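Local coordinates for protein glycogen synthase (Cyanobacterium sp. CLg1, PDB 6GNF) that belongs to the glycogen and starch synthase family of GT-B-fold proteins and holds adenosine-5'-diphosphate and a glycan, at residues 28-33 and 118-123; 106-111 and 133-138; 351-356 and 424-429. All blocks are in the same frame, centred on the assembly; numbering follows the deposited sequence.

Contact 1: residues 28-33 and 118-123. With GLC (alpha-D-glucopyranose), chain D.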
# COMPACT_ATOMS: atom_id res chain seq x y z
N SER A 28 -0.27 9.37 8.22
CA SER A 28 0.54 8.47 7.42
C SER A 28 1.76 9.15 6.85
O SER A 28 1.88 10.36 6.89
CB SER A 28 -0.28 7.86 6.26
OG SER A 28 -0.63 8.80 5.29
N THR A 29 2.62 8.35 6.25
CA THR A 29 3.78 8.87 5.52
C THR A 29 3.43 9.24 4.08
O THR A 29 4.21 9.92 3.44
CB THR A 29 4.90 7.82 5.48
OG1 THR A 29 4.34 6.56 5.11
CG2 THR A 29 5.52 7.68 6.83
N GLU A 30 2.29 8.76 3.58
CA GLU A 30 1.94 8.92 2.17
C GLU A 30 0.51 9.40 2.02
O GLU A 30 -0.39 8.85 2.63
CB GLU A 30 2.03 7.58 1.46
CG GLU A 30 3.42 7.10 1.13
CD GLU A 30 3.43 5.75 0.42
OE1 GLU A 30 2.51 5.46 -0.40
OE2 GLU A 30 4.37 4.98 0.69
N VAL A 31 0.31 10.38 1.14
CA VAL A 31 -1.03 10.79 0.71
C VAL A 31 -0.97 11.13 -0.78
O VAL A 31 -0.39 12.13 -1.17
CB VAL A 31 -1.54 12.04 1.48
CG1 VAL A 31 -2.95 12.40 1.02
CG2 VAL A 31 -1.53 11.81 2.98
N ALA A 32 -1.57 10.28 -1.60
CA ALA A 32 -1.60 10.54 -3.04
C ALA A 32 -2.47 11.77 -3.30
O ALA A 32 -3.39 12.04 -2.54
CB ALA A 32 -2.17 9.34 -3.79
N PRO A 33 -2.15 12.53 -4.36
CA PRO A 33 -1.05 12.35 -5.30
C PRO A 33 0.24 13.06 -4.87
O PRO A 33 1.21 13.07 -5.59
CB PRO A 33 -1.61 12.97 -6.58
CG PRO A 33 -2.49 14.07 -6.10
CD PRO A 33 -3.00 13.68 -4.74
N LYS A 118 10.28 11.10 -4.20
CA LYS A 118 11.22 9.99 -4.30
C LYS A 118 11.99 9.88 -3.00
O LYS A 118 12.21 10.89 -2.32
CB LYS A 118 12.19 10.18 -5.47
CG LYS A 118 11.65 10.99 -6.63
CD LYS A 118 12.41 10.76 -7.92
CE LYS A 118 11.92 9.51 -8.63
NZ LYS A 118 12.47 9.44 -10.01
N LYS A 119 12.40 8.66 -2.65
CA LYS A 119 13.24 8.42 -1.48
C LYS A 119 12.61 8.92 -0.18
O LYS A 119 13.22 9.67 0.59
CB LYS A 119 14.63 9.03 -1.70
CG LYS A 119 15.35 8.47 -2.92
CD LYS A 119 16.44 9.39 -3.42
CE LYS A 119 16.95 8.92 -4.77
NZ LYS A 119 18.01 9.81 -5.31
N LEU A 120 11.36 8.51 0.04
CA LEU A 120 10.64 8.79 1.28
C LEU A 120 11.26 8.05 2.48
O LEU A 120 11.41 8.64 3.55
CB LEU A 120 9.16 8.40 1.15
CG LEU A 120 8.19 9.38 0.47
CD1 LEU A 120 8.62 9.74 -0.95
CD2 LEU A 120 6.79 8.80 0.48
N TYR A 121 11.64 6.79 2.28
CA TYR A 121 12.08 5.92 3.39
C TYR A 121 13.60 5.68 3.44
O TYR A 121 14.12 5.27 4.48
CB TYR A 121 11.34 4.57 3.33
CG TYR A 121 9.84 4.75 3.29
CD1 TYR A 121 9.14 5.24 4.39
CD2 TYR A 121 9.11 4.46 2.14
CE1 TYR A 121 7.77 5.43 4.35
CE2 TYR A 121 7.74 4.65 2.10
CZ TYR A 121 7.07 5.13 3.20
OH TYR A 121 5.71 5.30 3.13
N GLY A 122 14.29 5.93 2.33
CA GLY A 122 15.75 5.81 2.28
C GLY A 122 16.33 6.21 0.93
O GLY A 122 15.58 6.48 -0.01
N PRO A 123 17.66 6.27 0.83
CA PRO A 123 18.32 6.68 -0.42
C PRO A 123 18.25 5.63 -1.55
O PRO A 123 17.93 5.98 -2.69
CB PRO A 123 19.77 6.95 0.01
CG PRO A 123 19.98 6.12 1.23
CD PRO A 123 18.64 5.95 1.89
C1 GLC D . 9.83 0.63 3.12
C2 GLC D . 8.85 1.09 4.21
C3 GLC D . 7.49 0.43 3.98
C4 GLC D . 7.00 0.74 2.57
C5 GLC D . 8.03 0.22 1.56
C6 GLC D . 7.61 0.39 0.09
O2 GLC D . 9.32 0.73 5.51
O3 GLC D . 6.54 0.86 4.95
O4 GLC D . 5.72 0.12 2.41
O5 GLC D . 9.28 0.86 1.81
O6 GLC D . 7.45 1.78 -0.26

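Contact 2: residues 106-111 and 133-138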
# COMPACT_ATOMS: atom_id res chain seq x y z
N HIS A 106 9.76 20.09 8.32
CA HIS A 106 11.02 20.05 9.05
C HIS A 106 12.15 19.73 8.08
O HIS A 106 11.94 19.02 7.11
CB HIS A 106 10.99 18.99 10.15
CG HIS A 106 12.05 19.16 11.19
ND1 HIS A 106 13.34 18.73 11.01
CD2 HIS A 106 12.00 19.72 12.42
CE1 HIS A 106 14.06 19.03 12.08
NE2 HIS A 106 13.26 19.63 12.95
N HIS A 107 13.34 20.23 8.37
CA HIS A 107 14.52 20.00 7.54
C HIS A 107 14.73 18.51 7.20
O HIS A 107 15.08 18.19 6.08
CB HIS A 107 15.75 20.67 8.21
CG HIS A 107 17.07 20.18 7.71
ND1 HIS A 107 17.69 20.75 6.61
CD2 HIS A 107 17.93 19.26 8.19
CE1 HIS A 107 18.86 20.17 6.42
NE2 HIS A 107 19.03 19.25 7.36
N VAL A 108 14.43 17.60 8.12
CA VAL A 108 14.70 16.18 7.91
C VAL A 108 13.71 15.53 6.96
O VAL A 108 13.96 14.40 6.55
CB VAL A 108 14.72 15.36 9.23
CG1 VAL A 108 15.69 15.97 10.23
CG2 VAL A 108 13.33 15.24 9.85
N TYR A 109 12.59 16.19 6.67
CA TYR A 109 11.65 15.68 5.67
C TYR A 109 11.91 16.28 4.30
O TYR A 109 11.90 15.56 3.31
CB TYR A 109 10.21 15.96 6.06
CG TYR A 109 9.77 15.38 7.37
CD1 TYR A 109 10.00 14.04 7.69
CD2 TYR A 109 9.08 16.15 8.30
CE1 TYR A 109 9.59 13.51 8.89
CE2 TYR A 109 8.66 15.62 9.50
CZ TYR A 109 8.92 14.30 9.79
OH TYR A 109 8.52 13.78 10.99
N LEU A 110 12.13 17.59 4.25
CA LEU A 110 12.18 18.30 2.98
C LEU A 110 13.49 18.08 2.25
O LEU A 110 13.51 17.74 1.06
CB LEU A 110 11.98 19.80 3.20
CG LEU A 110 11.73 20.65 1.95
CD1 LEU A 110 10.42 20.28 1.30
CD2 LEU A 110 11.74 22.13 2.32
N SER A 111 14.58 18.27 2.98
CA SER A 111 15.92 18.36 2.39
C SER A 111 16.68 17.02 2.28
O SER A 111 17.90 17.02 2.09
CB SER A 111 16.75 19.37 3.18
OG SER A 111 16.92 18.92 4.52
N VAL A 133 13.86 6.18 12.90
CA VAL A 133 13.32 6.19 14.25
C VAL A 133 12.94 7.62 14.64
O VAL A 133 11.81 7.87 15.04
CB VAL A 133 14.33 5.61 15.27
CG1 VAL A 133 13.94 5.94 16.71
CG2 VAL A 133 14.46 4.10 15.09
N GLU A 134 13.88 8.54 14.53
CA GLU A 134 13.63 9.91 14.95
C GLU A 134 12.59 10.60 14.06
O GLU A 134 11.71 11.29 14.55
CB GLU A 134 14.94 10.71 14.97
CG GLU A 134 15.91 10.28 16.06
CD GLU A 134 16.74 9.05 15.70
OE1 GLU A 134 17.59 8.62 16.52
OE2 GLU A 134 16.55 8.47 14.61
N ARG A 135 12.69 10.40 12.75
CA ARG A 135 11.80 11.02 11.78
C ARG A 135 10.34 10.65 11.98
O ARG A 135 9.46 11.51 11.92
CB ARG A 135 12.20 10.65 10.34
CG ARG A 135 13.24 11.57 9.73
CD ARG A 135 14.08 10.90 8.65
NE ARG A 135 13.29 10.10 7.72
CZ ARG A 135 12.82 10.49 6.54
NH1 ARG A 135 13.04 11.72 6.09
NH2 ARG A 135 12.12 9.64 5.80
N PHE A 136 10.07 9.37 12.22
CA PHE A 136 8.69 8.91 12.31
C PHE A 136 8.11 8.99 13.72
O PHE A 136 6.91 9.23 13.87
CB PHE A 136 8.54 7.52 11.70
CG PHE A 136 8.88 7.47 10.24
CD1 PHE A 136 8.42 8.46 9.37
CD2 PHE A 136 9.67 6.45 9.72
CE1 PHE A 136 8.75 8.42 8.03
CE2 PHE A 136 9.99 6.41 8.37
CZ PHE A 136 9.53 7.40 7.52
N ALA A 137 8.94 8.87 14.74
CA ALA A 137 8.51 9.24 16.09
C ALA A 137 8.09 10.72 16.11
O ALA A 137 7.10 11.09 16.74
CB ALA A 137 9.61 8.99 17.10
N MET A 138 8.86 11.57 15.43
CA MET A 138 8.53 13.00 15.38
C MET A 138 7.21 13.25 14.64
O MET A 138 6.45 14.16 14.99
CB MET A 138 9.66 13.79 14.73
CG MET A 138 9.43 15.30 14.75
SD MET A 138 10.87 16.25 14.22
CE MET A 138 10.78 15.94 12.46

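Contact 3: residues 351-356 and 424-429. With ADP (adenosine-5'-diphosphate), chain F.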
# COMPACT_ATOMS: atom_id res chain seq x y z
N PRO A 351 -4.04 -13.70 -26.71
CA PRO A 351 -4.33 -13.26 -25.34
C PRO A 351 -3.12 -12.60 -24.70
O PRO A 351 -2.02 -13.14 -24.78
CB PRO A 351 -4.70 -14.55 -24.62
CG PRO A 351 -4.04 -15.64 -25.40
CD PRO A 351 -4.02 -15.17 -26.82
N LEU A 352 -3.33 -11.45 -24.06
CA LEU A 352 -2.24 -10.68 -23.48
C LEU A 352 -2.38 -10.57 -21.97
O LEU A 352 -3.44 -10.21 -21.46
CB LEU A 352 -2.20 -9.28 -24.11
CG LEU A 352 -0.92 -8.47 -23.85
CD1 LEU A 352 -0.61 -7.57 -25.03
CD2 LEU A 352 -1.01 -7.64 -22.58
N PHE A 353 -1.29 -10.87 -21.27
CA PHE A 353 -1.20 -10.76 -19.81
C PHE A 353 -0.35 -9.55 -19.43
O PHE A 353 0.72 -9.33 -20.00
CB PHE A 353 -0.54 -12.00 -19.21
CG PHE A 353 -1.38 -13.24 -19.31
CD1 PHE A 353 -1.36 -14.02 -20.45
CD2 PHE A 353 -2.18 -13.64 -18.25
CE1 PHE A 353 -2.13 -15.17 -20.54
CE2 PHE A 353 -2.95 -14.79 -18.33
CZ PHE A 353 -2.93 -15.56 -19.48
N GLY A 354 -0.82 -8.77 -18.46
CA GLY A 354 -0.10 -7.58 -18.01
C GLY A 354 0.22 -7.61 -16.52
O GLY A 354 -0.63 -7.95 -15.70
N PHE A 355 1.46 -7.27 -16.18
CA PHE A 355 1.88 -7.14 -14.78
C PHE A 355 2.35 -5.71 -14.51
O PHE A 355 3.10 -5.14 -15.30
CB PHE A 355 3.00 -8.12 -14.46
CG PHE A 355 3.65 -7.89 -13.12
CD1 PHE A 355 4.67 -6.97 -12.97
CD2 PHE A 355 3.23 -8.60 -11.99
CE1 PHE A 355 5.26 -6.74 -11.73
CE2 PHE A 355 3.82 -8.39 -10.76
CZ PHE A 355 4.83 -7.45 -10.63
N ILE A 356 1.89 -5.15 -13.41
CA ILE A 356 2.37 -3.85 -12.97
C ILE A 356 2.64 -3.95 -11.48
O ILE A 356 1.73 -4.23 -10.71
CB ILE A 356 1.34 -2.73 -13.20
CG1 ILE A 356 0.81 -2.76 -14.64
CG2 ILE A 356 1.96 -1.37 -12.90
CD1 ILE A 356 -0.41 -1.90 -14.85
N ALA A 424 -4.54 -4.94 -22.02
CA ALA A 424 -4.37 -6.34 -21.66
C ALA A 424 -5.72 -7.04 -21.51
O ALA A 424 -6.72 -6.41 -21.14
CB ALA A 424 -3.58 -6.47 -20.36
N ASP A 425 -5.73 -8.34 -21.78
CA ASP A 425 -6.90 -9.17 -21.53
C ASP A 425 -6.93 -9.61 -20.09
O ASP A 425 -8.00 -9.76 -19.50
CB ASP A 425 -6.87 -10.39 -22.43
CG ASP A 425 -6.92 -10.02 -23.88
OD1 ASP A 425 -7.80 -9.21 -24.22
OD2 ASP A 425 -6.08 -10.53 -24.67
N TYR A 426 -5.74 -9.83 -19.53
CA TYR A 426 -5.61 -10.36 -18.18
C TYR A 426 -4.64 -9.52 -17.34
O TYR A 426 -3.63 -9.04 -17.83
CB TYR A 426 -5.13 -11.81 -18.25
CG TYR A 426 -6.09 -12.72 -18.98
CD1 TYR A 426 -7.29 -13.11 -18.38
CD2 TYR A 426 -5.82 -13.18 -20.26
CE1 TYR A 426 -8.18 -13.94 -19.04
CE2 TYR A 426 -6.71 -14.01 -20.93
CZ TYR A 426 -7.89 -14.40 -20.32
OH TYR A 426 -8.77 -15.23 -20.99
N CYS A 427 -4.98 -9.37 -16.06
CA CYS A 427 -4.12 -8.71 -15.08
C CYS A 427 -3.47 -9.77 -14.19
O CYS A 427 -4.14 -10.42 -13.39
CB CYS A 427 -4.95 -7.75 -14.24
SG CYS A 427 -4.08 -7.05 -12.84
N LEU A 428 -2.16 -9.93 -14.34
CA LEU A 428 -1.43 -11.04 -13.74
C LEU A 428 -0.73 -10.61 -12.45
O LEU A 428 0.15 -9.74 -12.48
CB LEU A 428 -0.40 -11.54 -14.75
CG LEU A 428 0.37 -12.82 -14.47
CD1 LEU A 428 -0.55 -14.02 -14.53
CD2 LEU A 428 1.50 -12.98 -15.48
N MET A 429 -1.14 -11.20 -11.32
CA MET A 429 -0.59 -10.87 -10.00
C MET A 429 -0.17 -12.12 -9.22
O MET A 429 -0.92 -12.59 -8.36
CB MET A 429 -1.61 -10.08 -9.19
CG MET A 429 -2.12 -8.82 -9.86
SD MET A 429 -3.30 -7.94 -8.84
CE MET A 429 -2.26 -7.38 -7.51
PB ADP F . 1.58 -2.19 -3.31
O1B ADP F . 1.77 -3.45 -2.50
O2B ADP F . 0.81 -1.12 -2.58
O3B ADP F . 2.83 -1.73 -4.00
PA ADP F . -0.92 -2.20 -4.75
O1A ADP F . -1.71 -2.13 -3.45
O2A ADP F . -1.43 -3.00 -5.94
O3A ADP F . 0.60 -2.70 -4.49
O5' ADP F . -0.65 -0.69 -5.26
C5' ADP F . 0.44 -0.37 -6.14
C4' ADP F . -0.01 0.78 -7.04
O4' ADP F . 1.08 1.36 -7.75
C3' ADP F . -0.99 0.28 -8.08
O3' ADP F . -2.05 1.25 -8.17
C2' ADP F . -0.18 0.19 -9.36
O2' ADP F . -1.01 0.52 -10.46
C1' ADP F . 0.94 1.20 -9.16
N9 ADP F . 2.28 0.82 -9.70
C8 ADP F . 3.13 -0.09 -9.19
N7 ADP F . 4.28 -0.15 -9.92
C5 ADP F . 4.18 0.75 -10.91
C6 ADP F . 5.01 1.21 -12.04
N6 ADP F . 6.23 0.68 -12.26
N1 ADP F . 4.53 2.18 -12.84
C2 ADP F . 3.31 2.72 -12.65
N3 ADP F . 2.50 2.35 -11.64
C4 ADP F . 2.86 1.39 -10.76
O HOH W 1 0.13 -6.97 -11.90

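Contact 1: residues 28-33 and 118-123
T29 and E30 share the phenol oxygen of Y121, which is gripped at the rim of its ring by one incoming and one outgoing hydrogen bond. T29 OG1 donates to Y121 OH at 2.7 Å, and Y121 OH donates in turn to E30 OE2 at 2.8 Å. That carboxylate oxygen is met on its anti side, 20° out of plane, and it also bonds T37, which in turn bonds the glucose. A chi1 of 47° tucks T29 OG1 between backbone N and carbonyl carbon, the rotamer that aims it at the phenol. Tyrosine suits its place by joining a hydroxyl to two broad faces: glucose C2 lies over one, toward the rim, while L120 CB sits 4.0 Å above the centre of the other. L120 then reaches across to E30, its CD2 3.8 Å from E30 CG, so leucine covers the aliphatic part of the glutamate. Further out, S28 OG and T44 both bond the carbonyl oxygen of E30, steadying the backbone that carries the acid. The ring of Y121 as sugar platform, anchored by its hydroxyl to the loop after strand 23-27 and backed by L120, is part of the glycan pocket of this GT-B protein.

Contact 2: residues 106-111 and 133-138
R135 reaches V108 with its guanidinium and Y109 with its carbonyl, so the two helices are joined by bonds running in both directions. R135 NH1 donates to V108 O over 2.9 Å; the acceptor lies in the guanidinium plane, but the bond is bent to 135° at the hydrogen. The other nitrogens of R135 are also engaged, NE with N132 and NH2, weakly, with L120, which suits a side chain carrying several donors into a buried place. In return Y109 OH donates to R135 O at 2.6 Å, approaching in the carbonyl plane. H106 occupies the N-cap of helix 107-110: its ND1 accepts from V108 N at 3.3 Å in a nearly straight bond (172°), while NE2 is hydrogen-bonded to T87. H106 O takes both L110 N and Y109 N.

Among these polar groups M138 supplies flexible apolar filling. Its bend at chi3 (74°) brings CE over one face of the H106 imidazole, a CH-pi contact with CE 3.7 Å from H106 CG, and SD lies over that face too. The same methyl meets V108 CG2 tip to tip at 3.7 Å and touches the phenol end of Y109. With ND1 accepting from an amide, H106 is probably neutral here, carrying its proton on NE2, and the R135 guanidinium is held by neutral oxygens, V108 O among them.

Contact 3: residues 351-356 and 424-429
Y426 packs beside F353 across a pair of parallel strands. Its CB lies 3.5 Å from F353 CD2; CG comes next to F353 CE2; CD2 then sits over the face of the phenyl ring, 3.8 Å from F353 CZ. The result is an offset stack with planes at 23°. Farther along, CE2 meets P351 CB at the ring edge, and A502 and Y506 touch the side chain from outside. F353 and Y426 are bridge partners, so both side chains leave the same face of the sheet; their similar chi1 values (-69° and -61°) lean the rings the same way so that they overlap. Strands 352-356 and 426-429 are neighbours in the middle of a six-stranded parallel sheet, the Rossmann-like C-terminal half of a GT-B fold. Their backbones are tied by Y426 N to L352 O, G354 N to Y426 O and L428 N to G354 O. D425 suits the strand's entry: its OD2 accepts from L352 N at 3.0 Å and forms a salt bridge with K335. Glycine at 354 leaves room for A424 CB. At the other end a water accepts from I356 N and donates to L428 O, while I356 CG2 lies 3.6 Å from C4 of the ADP adenine.

In the fold
From the N terminus, the loop after strand 23-27 opens contact 1, which closes only after helix 39-54, the four strands from 57-63 to 99-105 and the short helix 107-110 have been laid down. Before it closes, contact 2 has opened at 106-111, and it ends later, on helix 132-144: the two loops cross. They also meet in space, L120 against R135 and T29 and Y121 against F136, tying the glycan-side loops to the helix behind them. Contact 3 follows in series and joins neighbouring strands of the second sheet, by way of two intervening strands and their helices. Its centre is about 27 Å from that of contact 1 and about 39 Å from that of contact 2.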